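Local atomic coordinates of N-acetylneuraminic acid (Sialic acid) synthetase (Leptospira borgpetersenii serovar Hardjo-bovis, PDB entry 6NCS), a protein that probably makes N-acetylneuraminic acid or its 9-phosphate as a sialic acid synthase of the NeuB family, and binds manganese. Residues 124-129 against 147-152; 173-178 against 201-206; 59-64 against 106-111; 139-144 against 167-172. One frame throughout, in Å; residues are numbered along the deposited sequence. Where two conformers were deposited one is given.

Interaction 1 (124-129 against 147-152)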
loop_
_atom_site.group_PDB
_atom_site.type_symbol
_atom_site.label_atom_id
_atom_site.label_comp_id
_atom_site.label_asym_id
_atom_site.label_seq_id
_atom_site.Cartn_x
_atom_site.Cartn_y
_atom_site.Cartn_z
ATOM N N LEU A 124 1.849 -2.637 26.833
ATOM C CA LEU A 124 0.618 -1.926 27.150
ATOM C C LEU A 124 0.043 -1.312 25.878
ATOM O O LEU A 124 0.777 -0.736 25.069
ATOM C CB LEU A 124 0.865 -0.809 28.176
ATOM C CG LEU A 124 1.439 -1.167 29.543
ATOM C CD1 LEU A 124 1.856 0.105 30.258
ATOM C CD2 LEU A 124 0.399 -1.918 30.360
ATOM N N LYS A 125 -1.270 -1.419 25.704
ATOM C CA LYS A 125 -1.965 -0.665 24.672
ATOM C C LYS A 125 -2.653 0.529 25.317
ATOM O O LYS A 125 -3.252 0.392 26.383
ATOM C CB LYS A 125 -3.011 -1.538 23.968
ATOM C CG LYS A 125 -3.916 -0.785 23.012
ATOM C CD LYS A 125 -3.185 -0.392 21.760
ATOM C CE LYS A 125 -3.999 0.612 20.948
ATOM N NZ LYS A 125 -5.289 0.041 20.467
ATOM N N ILE A 126 -2.574 1.696 24.675
ATOM C CA ILE A 126 -3.315 2.875 25.116
ATOM C C ILE A 126 -4.320 3.220 24.029
ATOM O O ILE A 126 -3.940 3.416 22.863
ATOM C CB ILE A 126 -2.400 4.070 25.412
ATOM C CG1 ILE A 126 -1.402 3.727 26.518
ATOM C CG2 ILE A 126 -3.237 5.283 25.814
ATOM C CD1 ILE A 126 -2.038 3.445 27.857
ATOM N N ALA A 127 -5.593 3.306 24.418
ATOM C CA ALA A 127 -6.696 3.500 23.491
ATOM C C ALA A 127 -6.657 4.889 22.863
ATOM O O ALA A 127 -6.092 5.829 23.419
ATOM C CB ALA A 127 -8.026 3.300 24.218
ATOM N N SER A 128 -7.296 5.011 21.688
ATOM C CA SER A 128 -7.319 6.295 20.989
ATOM C C SER A 128 -7.903 7.392 21.863
ATOM O O SER A 128 -7.383 8.512 21.895
ATOM C CB SER A 128 -8.117 6.190 19.690
ATOM O OG SER A 128 -7.479 5.325 18.758
ATOM N N CYS A 129 -8.986 7.087 22.580
ATOM C CA CYS A 129 -9.637 8.085 23.416
ATOM C C CYS A 129 -8.741 8.605 24.529
ATOM O O CYS A 129 -9.099 9.601 25.171
ATOM C CB CYS A 129 -10.909 7.497 24.027
ATOM S SG CYS A 129 -10.579 6.161 25.219
ATOM N N VAL A 147 4.939 0.208 24.731
ATOM C CA VAL A 147 3.667 0.918 24.677
ATOM C C VAL A 147 3.231 1.010 23.228
ATOM O O VAL A 147 3.995 1.478 22.374
ATOM C CB VAL A 147 3.754 2.325 25.288
ATOM C CG1 VAL A 147 2.395 3.012 25.162
ATOM C CG2 VAL A 147 4.192 2.258 26.747
ATOM N N ILE A 148 2.007 0.569 22.958
ATOM C CA ILE A 148 1.356 0.773 21.673
ATOM C C ILE A 148 0.263 1.808 21.890
ATOM O O ILE A 148 -0.636 1.598 22.712
ATOM C CB ILE A 148 0.761 -0.527 21.118
ATOM C CG1 ILE A 148 1.832 -1.620 21.005
ATOM C CG2 ILE A 148 0.110 -0.236 19.778
ATOM C CD1 ILE A 148 1.263 -2.980 20.540
ATOM N N LEU A 149 0.344 2.927 21.170
ATOM C CA LEU A 149 -0.645 3.998 21.238
ATOM C C LEU A 149 -1.367 4.092 19.901
ATOM O O LEU A 149 -0.722 4.059 18.854
ATOM C CB LEU A 149 0.034 5.332 21.546
ATOM C CG LEU A 149 -0.823 6.601 21.535
ATOM C CD1 LEU A 149 -1.844 6.593 22.687
ATOM C CD2 LEU A 149 0.076 7.833 21.604
ATOM N N SER A 150 -2.691 4.175 19.931
ATOM C CA SER A 150 -3.495 4.455 18.747
ATOM C C SER A 150 -3.862 5.932 18.722
ATOM O O SER A 150 -4.076 6.542 19.771
ATOM C CB SER A 150 -4.773 3.614 18.731
ATOM O OG SER A 150 -4.501 2.274 18.379
ATOM N N ARG A 151 -3.944 6.509 17.514
ATOM C CA ARG A 151 -4.138 7.954 17.384
ATOM C C ARG A 151 -5.492 8.344 16.796
ATOM O O ARG A 151 -5.628 9.451 16.269
ATOM C CB ARG A 151 -2.999 8.606 16.576
ATOM C CG ARG A 151 -2.611 7.994 15.203
ATOM C CD ARG A 151 -3.691 8.199 14.115
ATOM N NE ARG A 151 -4.161 9.583 13.999
ATOM C CZ ARG A 151 -4.301 10.225 12.842
ATOM N NH1 ARG A 151 -4.009 9.606 11.708
ATOM N NH2 ARG A 151 -4.744 11.476 12.810
ATOM N N GLY A 152 -6.506 7.490 16.908
ATOM C CA GLY A 152 -7.847 7.918 16.555
ATOM C C GLY A 152 -8.185 9.192 17.305
ATOM O O GLY A 152 -7.717 9.368 18.432
HETATM O O HOH W 1 -7.082 1.220 18.521
#
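Lys125 and Ile148 pair in parallel across two neighbouring strands of the NeuB TIM barrel, 123-126 and 146-150, which helix 134-143 links as a right-handed beta-alpha-beta unit. Three backbone bonds hold the strands together: Ile148 N to Leu124 O, Ile126 N to Ile148 O at 2.8 Å, and a longer one from Ser150 N to Ile126 O. Val147 CA and Lys125 CA add C-H...O contacts to Leu124 O and Ile148 O. On the face turned to the helices, Ile126 CG2 packs on Leu149 CD1 at 3.7 Å, and Leu137 of helix 134-143 touches both residues.

The other face, with Lys125 and Ile148, looks into the barrel and mixes polar and apolar groups. Lys125 runs across the Ile148 side chain at about a right angle, its CD 3.8 Å from Ile148 CG2. The chain then bends at chi4 (-63°), and a water accepts from Lys125 NZ at 2.9 Å; in the modelled conformer of Ser150, one of two, this water also bonds Ser150 OG. Past the strand ends, Ser128 OG takes a weak bond from Gly152 N at 3.0 Å.

Lys125 NZ also forms a salt bridge to Glu229 and a hydrogen bond to a bound citrate, and the nearest side-chain atom of Lys125 is about 6 Å from the manganese ion. Held by a carboxylate, a water and the citrate, the tip of the lysine is probably fixed in place.

Interaction 2 (173-178 against 201-206)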
loop_
_atom_site.group_PDB
_atom_site.type_symbol
_atom_site.label_atom_id
_atom_site.label_comp_id
_atom_site.label_asym_id
_atom_site.label_seq_id
_atom_site.Cartn_x
_atom_site.Cartn_y
_atom_site.Cartn_z
ATOM N N PHE A 173 8.218 2.122 21.860
ATOM C CA PHE A 173 6.992 2.807 21.503
ATOM C C PHE A 173 6.585 2.469 20.076
ATOM O O PHE A 173 7.414 2.458 19.164
ATOM C CB PHE A 173 7.164 4.322 21.666
ATOM C CG PHE A 173 5.926 5.101 21.358
ATOM C CD1 PHE A 173 4.875 5.136 22.257
ATOM C CD2 PHE A 173 5.819 5.802 20.172
ATOM C CE1 PHE A 173 3.721 5.848 21.971
ATOM C CE2 PHE A 173 4.675 6.517 19.873
ATOM C CZ PHE A 173 3.621 6.550 20.784
ATOM N N ILE A 174 5.297 2.201 19.907
ATOM C CA ILE A 174 4.674 1.881 18.628
ATOM C C ILE A 174 3.437 2.758 18.488
ATOM O O ILE A 174 2.667 2.905 19.441
ATOM C CB ILE A 174 4.300 0.386 18.571
ATOM C CG1 ILE A 174 5.570 -0.462 18.605
ATOM C CG2 ILE A 174 3.411 0.059 17.364
ATOM C CD1 ILE A 174 5.341 -1.886 19.081
ATOM N N LEU A 175 3.229 3.329 17.300
ATOM C CA LEU A 175 2.062 4.169 17.052
ATOM C C LEU A 175 1.191 3.533 15.974
ATOM O O LEU A 175 1.702 3.138 14.925
ATOM C CB LEU A 175 2.507 5.559 16.623
ATOM C CG LEU A 175 1.452 6.624 16.379
ATOM C CD1 LEU A 175 0.737 6.907 17.701
ATOM C CD2 LEU A 175 2.123 7.899 15.870
ATOM N N LEU A 176 -0.115 3.427 16.225
ATOM C CA LEU A 176 -1.046 2.879 15.241
ATOM C C LEU A 176 -1.923 3.988 14.668
ATOM O O LEU A 176 -2.621 4.682 15.413
ATOM C CB LEU A 176 -1.934 1.798 15.852
ATOM C CG LEU A 176 -1.248 0.646 16.584
ATOM C CD1 LEU A 176 -2.313 -0.352 17.106
ATOM C CD2 LEU A 176 -0.251 -0.041 15.676
ATOM N N HIS A 177 -1.910 4.132 13.348
ATOM C CA HIS A 177 -2.971 4.889 12.698
ATOM C C HIS A 177 -4.312 4.220 12.977
ATOM O O HIS A 177 -4.407 2.996 13.086
ATOM C CB HIS A 177 -2.731 4.988 11.185
ATOM C CG HIS A 177 -3.861 5.640 10.457
ATOM N ND1 HIS A 177 -4.365 6.868 10.825
ATOM C CD2 HIS A 177 -4.620 5.218 9.420
ATOM C CE1 HIS A 177 -5.380 7.182 10.040
ATOM N NE2 HIS A 177 -5.558 6.196 9.177
ATOM N N CYS A 178 -5.353 5.033 13.122
ATOM C CA CYS A 178 -6.638 4.561 13.607
ATOM C C CYS A 178 -7.653 5.654 13.317
ATOM O O CYS A 178 -7.307 6.839 13.307
ATOM C CB CYS A 178 -6.577 4.264 15.120
ATOM S SG CYS A 178 -8.095 3.583 15.814
ATOM N N TYR A 201 8.369 9.825 11.880
ATOM C CA TYR A 201 8.880 9.169 13.077
ATOM C C TYR A 201 9.735 7.963 12.708
ATOM O O TYR A 201 9.598 7.388 11.627
ATOM C CB TYR A 201 7.724 8.724 13.972
ATOM C CG TYR A 201 6.899 9.877 14.490
ATOM C CD1 TYR A 201 7.440 10.780 15.389
ATOM C CD2 TYR A 201 5.577 10.047 14.096
ATOM C CE1 TYR A 201 6.694 11.837 15.883
ATOM C CE2 TYR A 201 4.814 11.090 14.589
ATOM C CZ TYR A 201 5.380 11.984 15.484
ATOM O OH TYR A 201 4.640 13.036 15.972
ATOM N N GLU A 202 10.606 7.564 13.638
ATOM C CA GLU A 202 11.551 6.474 13.412
ATOM C C GLU A 202 11.094 5.142 13.997
ATOM O O GLU A 202 11.669 4.107 13.650
ATOM C CB GLU A 202 12.932 6.834 13.990
ATOM N N PHE A 203 10.076 5.136 14.850
ATOM C CA PHE A 203 9.589 3.923 15.495
ATOM C C PHE A 203 8.539 3.247 14.620
ATOM O O PHE A 203 8.050 3.834 13.642
ATOM C CB PHE A 203 9.035 4.263 16.885
ATOM C CG PHE A 203 8.148 5.485 16.914
ATOM C CD1 PHE A 203 6.847 5.426 16.437
ATOM C CD2 PHE A 203 8.623 6.693 17.406
ATOM C CE1 PHE A 203 6.024 6.559 16.456
ATOM C CE2 PHE A 203 7.813 7.826 17.430
ATOM C CZ PHE A 203 6.515 7.758 16.961
ATOM N N PRO A 204 8.177 1.995 14.923
ATOM C CA PRO A 204 7.239 1.272 14.048
ATOM C C PRO A 204 5.854 1.909 14.029
ATOM O O PRO A 204 5.343 2.366 15.056
ATOM C CB PRO A 204 7.197 -0.133 14.662
ATOM C CG PRO A 204 8.540 -0.273 15.343
ATOM C CD PRO A 204 8.747 1.094 15.948
ATOM N N ILE A 205 5.250 1.934 12.839
ATOM C CA ILE A 205 3.905 2.461 12.623
ATOM C C ILE A 205 3.022 1.321 12.140
ATOM O O ILE A 205 3.424 0.549 11.262
ATOM C CB ILE A 205 3.899 3.603 11.582
ATOM C CG1 ILE A 205 4.899 4.697 11.969
ATOM C CG2 ILE A 205 2.489 4.171 11.427
ATOM C CD1 ILE A 205 4.594 5.331 13.301
ATOM N N GLY A 206 1.817 1.225 12.696
ATOM C CA GLY A 206 0.884 0.236 12.208
ATOM C C GLY A 206 -0.512 0.799 12.048
ATOM O O GLY A 206 -0.686 2.007 11.852
#
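Leu175 and Ile205 form a parallel bridge between adjacent strands of the TIM barrel, 173-178 and 205-209, joined by helix 193-200 in a beta-alpha-beta unit. The tight part begins where the strands run together. Leu175 N bonds Pro204 O nearly straight, Gly206 N bonds Leu175 O at 2.9 Å, and His177 N reaches Gly206 O from above the carbonyl plane, 40° out of it. Gly206 brings its bare CA to 3.7 Å from Leu176 CD2, so the methyl lies directly against the backbone.

Toward the start of strand 173-178, segment 201-206 is still a loop, and aromatic side chains take over without any loss of closeness. Phe173 and Phe203 make a T-shaped pair, planes at 86° and centroids 4.9 Å apart, with the edge of Phe173 toward the face of Phe203. Phe173 CD2 stands 3.6 Å above the Phe203 plane, over the ring centre, and Phe203 CB lies 3.3 Å from Phe173 O. Tyr201 CB lies over the opposite face of the Phe203 ring, toward the rim.

The looser side is the partly exposed Tyr201 end. There the Tyr201 hydroxyl bonds Glu160, and Leu175 CD2 comes only to 4.4 Å from Tyr201 CE2.

Interaction 3 (59-64 against 106-111). With CIT (citric acid), chain D.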
loop_
_atom_site.group_PDB
_atom_site.type_symbol
_atom_site.label_atom_id
_atom_site.label_comp_id
_atom_site.label_asym_id
_atom_site.label_seq_id
_atom_site.Cartn_x
_atom_site.Cartn_y
_atom_site.Cartn_z
ATOM N N LYS A 59 -5.569 -9.253 22.838
ATOM C CA LYS A 59 -5.613 -8.075 23.691
ATOM C C LYS A 59 -6.976 -7.969 24.366
ATOM O O LYS A 59 -8.011 -8.201 23.733
ATOM C CB LYS A 59 -5.334 -6.803 22.873
ATOM C CG LYS A 59 -5.066 -5.569 23.714
ATOM C CD LYS A 59 -4.940 -4.326 22.834
ATOM C CE LYS A 59 -6.312 -3.857 22.417
ATOM N NZ LYS A 59 -7.151 -3.809 23.664
ATOM N N PHE A 60 -6.972 -7.614 25.651
ATOM C CA PHE A 60 -8.185 -7.424 26.443
ATOM C C PHE A 60 -8.225 -5.976 26.938
ATOM O O PHE A 60 -7.358 -5.167 26.601
ATOM C CB PHE A 60 -8.247 -8.463 27.583
ATOM C CG PHE A 60 -8.471 -9.881 27.093
ATOM C CD1 PHE A 60 -9.752 -10.408 27.012
ATOM C CD2 PHE A 60 -7.403 -10.670 26.683
ATOM C CE1 PHE A 60 -9.970 -11.708 26.539
ATOM C CE2 PHE A 60 -7.606 -11.968 26.209
ATOM C CZ PHE A 60 -8.891 -12.488 26.142
ATOM N N GLN A 61 -9.262 -5.622 27.696
ATOM C CA GLN A 61 -9.417 -4.265 28.216
ATOM C C GLN A 61 -9.562 -4.316 29.729
ATOM O O GLN A 61 -10.355 -5.108 30.249
ATOM C CB GLN A 61 -10.629 -3.549 27.604
ATOM C CG GLN A 61 -10.453 -3.298 26.104
ATOM C CD GLN A 61 -11.637 -2.606 25.460
ATOM O OE1 GLN A 61 -12.496 -2.044 26.135
ATOM N NE2 GLN A 61 -11.695 -2.665 24.131
ATOM N N ALA A 62 -8.809 -3.459 30.419
ATOM C CA ALA A 62 -8.763 -3.409 31.881
ATOM C C ALA A 62 -9.248 -2.035 32.327
ATOM O O ALA A 62 -8.533 -1.035 32.171
ATOM C CB ALA A 62 -7.346 -3.688 32.387
ATOM N N TYR A 63 -10.459 -1.974 32.886
ATOM C CA TYR A 63 -11.095 -0.682 33.093
ATOM C C TYR A 63 -12.080 -0.772 34.244
ATOM O O TYR A 63 -12.507 -1.860 34.643
ATOM C CB TYR A 63 -11.842 -0.213 31.833
ATOM C CG TYR A 63 -12.962 -1.160 31.486
ATOM C CD1 TYR A 63 -12.702 -2.362 30.841
ATOM C CD2 TYR A 63 -14.276 -0.878 31.844
ATOM C CE1 TYR A 63 -13.723 -3.258 30.562
ATOM C CE2 TYR A 63 -15.299 -1.763 31.564
ATOM C CZ TYR A 63 -15.016 -2.947 30.918
ATOM O OH TYR A 63 -16.032 -3.831 30.643
ATOM N N ASN A 64 -12.431 0.396 34.766
ATOM C CA ASN A 64 -13.589 0.573 35.632
ATOM C C ASN A 64 -14.654 1.324 34.841
ATOM O O ASN A 64 -14.378 2.391 34.280
ATOM C CB ASN A 64 -13.209 1.339 36.901
ATOM C CG ASN A 64 -14.418 1.738 37.728
ATOM O OD1 ASN A 64 -14.897 2.867 37.644
ATOM N ND2 ASN A 64 -14.915 0.805 38.539
ATOM N N THR A 106 -5.404 -3.287 27.393
ATOM C CA THR A 106 -5.465 -1.835 27.409
ATOM C C THR A 106 -5.914 -1.396 28.786
ATOM O O THR A 106 -7.075 -1.629 29.132
ATOM C CB THR A 106 -6.454 -1.345 26.360
ATOM O OG1 THR A 106 -6.027 -1.795 25.074
ATOM C CG2 THR A 106 -6.552 0.170 26.373
ATOM N N PRO A 107 -5.065 -0.760 29.598
ATOM C CA PRO A 107 -5.568 -0.143 30.829
ATOM C C PRO A 107 -6.234 1.186 30.519
ATOM O O PRO A 107 -5.801 1.936 29.643
ATOM C CB PRO A 107 -4.300 0.063 31.664
ATOM C CG PRO A 107 -3.258 0.360 30.630
ATOM C CD PRO A 107 -3.615 -0.556 29.441
ATOM N N PHE A 108 -7.296 1.487 31.256
ATOM C CA PHE A 108 -7.991 2.751 31.084
ATOM C C PHE A 108 -7.778 3.687 32.257
ATOM O O PHE A 108 -8.282 4.811 32.233
ATOM C CB PHE A 108 -9.489 2.509 30.852
ATOM C CG PHE A 108 -9.806 2.011 29.465
ATOM C CD1 PHE A 108 -9.533 0.705 29.102
ATOM C CD2 PHE A 108 -10.357 2.863 28.517
ATOM C CE1 PHE A 108 -9.812 0.247 27.814
ATOM C CE2 PHE A 108 -10.639 2.408 27.226
ATOM C CZ PHE A 108 -10.362 1.106 26.881
ATOM N N ASP A 109 -7.039 3.255 33.276
ATOM C CA ASP A 109 -6.662 4.124 34.378
ATOM C C ASP A 109 -5.381 3.581 34.987
ATOM O O ASP A 109 -4.903 2.507 34.620
ATOM C CB ASP A 109 -7.787 4.248 35.421
ATOM C CG ASP A 109 -8.237 2.904 36.002
ATOM O OD1 ASP A 109 -7.452 1.938 36.060
ATOM O OD2 ASP A 109 -9.406 2.828 36.435
ATOM N N VAL A 110 -4.830 4.332 35.933
ATOM C CA VAL A 110 -3.534 3.991 36.516
ATOM C C VAL A 110 -3.636 2.748 37.401
ATOM O O VAL A 110 -2.726 1.906 37.358
ATOM C CB VAL A 110 -2.952 5.195 37.278
ATOM C CG1 VAL A 110 -1.770 4.776 38.134
ATOM C CG2 VAL A 110 -2.533 6.277 36.280
ATOM N N PRO A 111 -4.691 2.567 38.214
ATOM C CA PRO A 111 -4.776 1.312 38.985
ATOM C C PRO A 111 -4.763 0.075 38.112
ATOM O O PRO A 111 -4.109 -0.916 38.462
ATOM C CB PRO A 111 -6.098 1.460 39.751
ATOM C CG PRO A 111 -6.223 2.929 39.946
ATOM C CD PRO A 111 -5.726 3.526 38.652
HETATM C C1 CIT D . -8.091 -0.442 22.769
HETATM O O1 CIT D . -7.687 -1.335 23.528
HETATM O O2 CIT D . -7.310 -0.009 21.899
HETATM C C2 CIT D . -9.500 0.073 22.933
HETATM C C3 CIT D . -10.298 0.174 21.629
HETATM O O7 CIT D . -10.349 -1.115 20.949
HETATM C C4 CIT D . -11.697 0.615 22.031
HETATM C C5 CIT D . -12.690 0.574 20.892
HETATM O O3 CIT D . -13.897 0.757 21.160
HETATM O O4 CIT D . -12.347 0.375 19.699
HETATM C C6 CIT D . -9.727 1.257 20.718
HETATM O O5 CIT D . -9.337 2.346 21.194
HETATM O O6 CIT D . -9.646 1.074 19.477
HETATM O O HOH W 2 -11.082 2.828 34.011
#
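Lys59 and Thr106 meet at the inner face of the NeuB TIM barrel, where strands 57-62 and 102-107 run side by side in parallel. The backbone bonds are Thr106 N to Phe60 O, Ala62 N to Thr106 O and Phe108 N to Ala62 O, the last at 3.0 Å.

From CB the Lys59 chain leaves with CG anti to the backbone N (chi1 -168°), and CG passes 4.1 Å from Thr106 OG1. Lys59 CD comes to 3.6 Å from Thr106 OG1. The chain then bends at chi3, and Lys59 CE lies 3.1 Å from O1 of a bound citrate, probably carried over from crystallisation. At the tip, Lys59 NZ bonds citrate O1, lies 2.7 Å from Thr106 OG1 and makes a weak bond back to Phe60 O; outside the pair it forms a salt bridge to Glu31. Thr106 OG1 is also bonded to citrate O1, at a length too short to be taken literally. Both side chains reach one citrate oxygen, which may mark a place where an anion can bind.

Farther along, Phe108 lies oblique to Gln61, amide and ring planes 44° apart, while Arg68 makes a cation-pi contact with this ring and bonds Gln61 OE1. Asn64 and Asp109 each sit at a helix N-cap, their side chains capping Glu67 N and Asn112 N. Tyr63 CB rests 3.7 Å from Phe108 CD1, oblique to the ring.

Interaction 4 (139-144 against 167-172)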
loop_
_atom_site.group_PDB
_atom_site.type_symbol
_atom_site.label_atom_id
_atom_site.label_comp_id
_atom_site.label_asym_id
_atom_site.label_seq_id
_atom_site.Cartn_x
_atom_site.Cartn_y
_atom_site.Cartn_z
ATOM N N ALA A 139 2.063 7.596 33.070
ATOM C CA ALA A 139 2.243 6.362 33.831
ATOM C C ALA A 139 2.703 5.226 32.926
ATOM O O ALA A 139 3.524 4.393 33.331
ATOM C CB ALA A 139 0.949 5.982 34.543
ATOM N N ALA A 140 2.172 5.165 31.705
ATOM C CA ALA A 140 2.626 4.157 30.756
ATOM C C ALA A 140 4.092 4.364 30.389
ATOM O O ALA A 140 4.866 3.401 30.322
ATOM C CB ALA A 140 1.749 4.188 29.506
ATOM N N ALA A 141 4.491 5.614 30.153
ATOM C CA ALA A 141 5.888 5.888 29.823
ATOM C C ALA A 141 6.811 5.536 30.985
ATOM O O ALA A 141 7.905 4.999 30.773
ATOM C CB ALA A 141 6.047 7.357 29.429
ATOM N N ASP A 142 6.395 5.846 32.222
ATOM C CA ASP A 142 7.216 5.570 33.399
ATOM C C ASP A 142 7.346 4.082 33.695
ATOM O O ASP A 142 8.268 3.684 34.417
ATOM C CB ASP A 142 6.628 6.261 34.631
ATOM C CG ASP A 142 6.661 7.769 34.524
ATOM O OD1 ASP A 142 7.335 8.280 33.604
ATOM O OD2 ASP A 142 6.004 8.443 35.351
ATOM N N SER A 143 6.439 3.261 33.170
ATOM C CA SER A 143 6.434 1.838 33.495
ATOM C C SER A 143 7.625 1.112 32.889
ATOM O O SER A 143 8.015 0.047 33.383
ATOM C CB SER A 143 5.137 1.191 33.001
ATOM O OG SER A 143 5.135 1.130 31.583
ATOM N N GLY A 144 8.198 1.650 31.811
ATOM C CA GLY A 144 9.266 0.977 31.104
ATOM C C GLY A 144 8.812 -0.111 30.155
ATOM O O GLY A 144 9.651 -0.660 29.419
ATOM N N LYS A 167 9.071 9.527 24.274
ATOM C CA LYS A 167 10.457 9.843 23.936
ATOM C C LYS A 167 11.237 10.274 25.170
ATOM O O LYS A 167 12.380 9.843 25.374
ATOM C CB LYS A 167 10.506 10.938 22.871
ATOM N N LYS A 168 10.625 11.111 26.016
ATOM C CA LYS A 168 11.298 11.611 27.208
ATOM C C LYS A 168 11.740 10.494 28.148
ATOM O O LYS A 168 12.739 10.650 28.854
ATOM C CB LYS A 168 10.384 12.593 27.948
ATOM N N LYS A 169 11.024 9.370 28.184
ATOM C CA LYS A 169 11.404 8.254 29.043
ATOM C C LYS A 169 12.074 7.116 28.275
ATOM O O LYS A 169 12.335 6.053 28.858
ATOM C CB LYS A 169 10.179 7.723 29.790
ATOM C CG LYS A 169 9.615 8.712 30.791
ATOM C CD LYS A 169 10.578 8.893 31.939
ATOM C CE LYS A 169 10.085 9.912 32.950
ATOM N NZ LYS A 169 11.008 9.978 34.118
ATOM N N LYS A 170 12.341 7.311 26.986
ATOM C CA LYS A 170 12.917 6.272 26.132
ATOM C C LYS A 170 12.098 4.984 26.206
ATOM O O LYS A 170 12.638 3.878 26.218
ATOM C CB LYS A 170 14.385 6.020 26.486
ATOM C CG LYS A 170 15.260 7.257 26.288
ATOM C CD LYS A 170 16.750 6.930 26.204
ATOM C CE LYS A 170 17.431 6.975 27.559
ATOM N NZ LYS A 170 18.893 7.279 27.458
ATOM N N SER A 171 10.777 5.129 26.269
ATOM C CA SER A 171 9.902 3.964 26.229
ATOM C C SER A 171 9.979 3.295 24.856
ATOM O O SER A 171 10.013 3.986 23.828
ATOM C CB SER A 171 8.452 4.369 26.508
ATOM O OG SER A 171 8.330 5.068 27.738
ATOM N N PRO A 172 10.018 1.964 24.795
ATOM C CA PRO A 172 9.787 1.301 23.506
ATOM C C PRO A 172 8.362 1.606 23.078
ATOM O O PRO A 172 7.418 1.443 23.856
ATOM C CB PRO A 172 9.993 -0.192 23.811
ATOM C CG PRO A 172 10.618 -0.241 25.170
ATOM C CD PRO A 172 10.143 0.993 25.892
HETATM O O HOH W 3 7.329 2.569 28.949
HETATM O O HOH W 4 10.621 4.022 30.159
#
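Ala141 and Ser171 bring together the C-terminal ends of two helices, 134-143 and 156-168, on the outside of the TIM barrel; the second helix ends in a Schellman motif with Lys170 as its C-prime residue.

The van der Waals contacts are few. Ala141 CB lies 3.6 Å from Ser171 OG, and its carbon-carbon contact is with Lys169 CG, 4.1 Å from Ala141 CB, while Pro172 CD rests near Gly144 O. Phe166, from the second helix, packs on Ala140, Ala141 and Ser171.

Water does most of the polar joining. One molecule donates to both Ala141 O and Lys169 O, each at 3.0 Å, tying the two helix ends through their carbonyls. Another appears to donate to Ala140 O and is hydrogen-bonded to Ser171 OG. The same Ala140 carbonyl takes bonds from Ser143 N and from Ser143 OG, at 2.6 Å for the hydroxyl, both from one face of its plane.

Charge plays a lesser part. Asp142 and Lys169 cross obliquely at the solvent edge, but Asp142 OD1 stays 4.1 Å from Lys169 NZ, beyond a salt bridge, so any attraction is probably mild. Lys169 is bent at chi2 (-69°), which turns CD, and its methylenes follow the carboxylate: Asp142 OD1 comes to 3.3 Å from Lys169 CE.

Overall arrangement
Along the chain interaction 3 comes first and closes before interactions 1 and 4, whose segments alternate; interaction 2 follows them. Interactions 1, 2 and 3 lie in the same parallel barrel sheet. Interactions 1 and 2 are 10 Å apart between centres and adjoin through neighbouring strands 146-150 and 173-178, where Leu149 O probably bonds Leu176 N. Interactions 1 and 3, 11 Å apart, meet where Lys125 CG packs on Thr106 OG1, with strands 102-107 and 123-126 lying next to each other and both contacts sharing the citrate near the manganese site. Interaction 4 lies outside, among the helices, 14 Å from interaction 1, so the set runs from the ligand pocket to the barrel's outer layer.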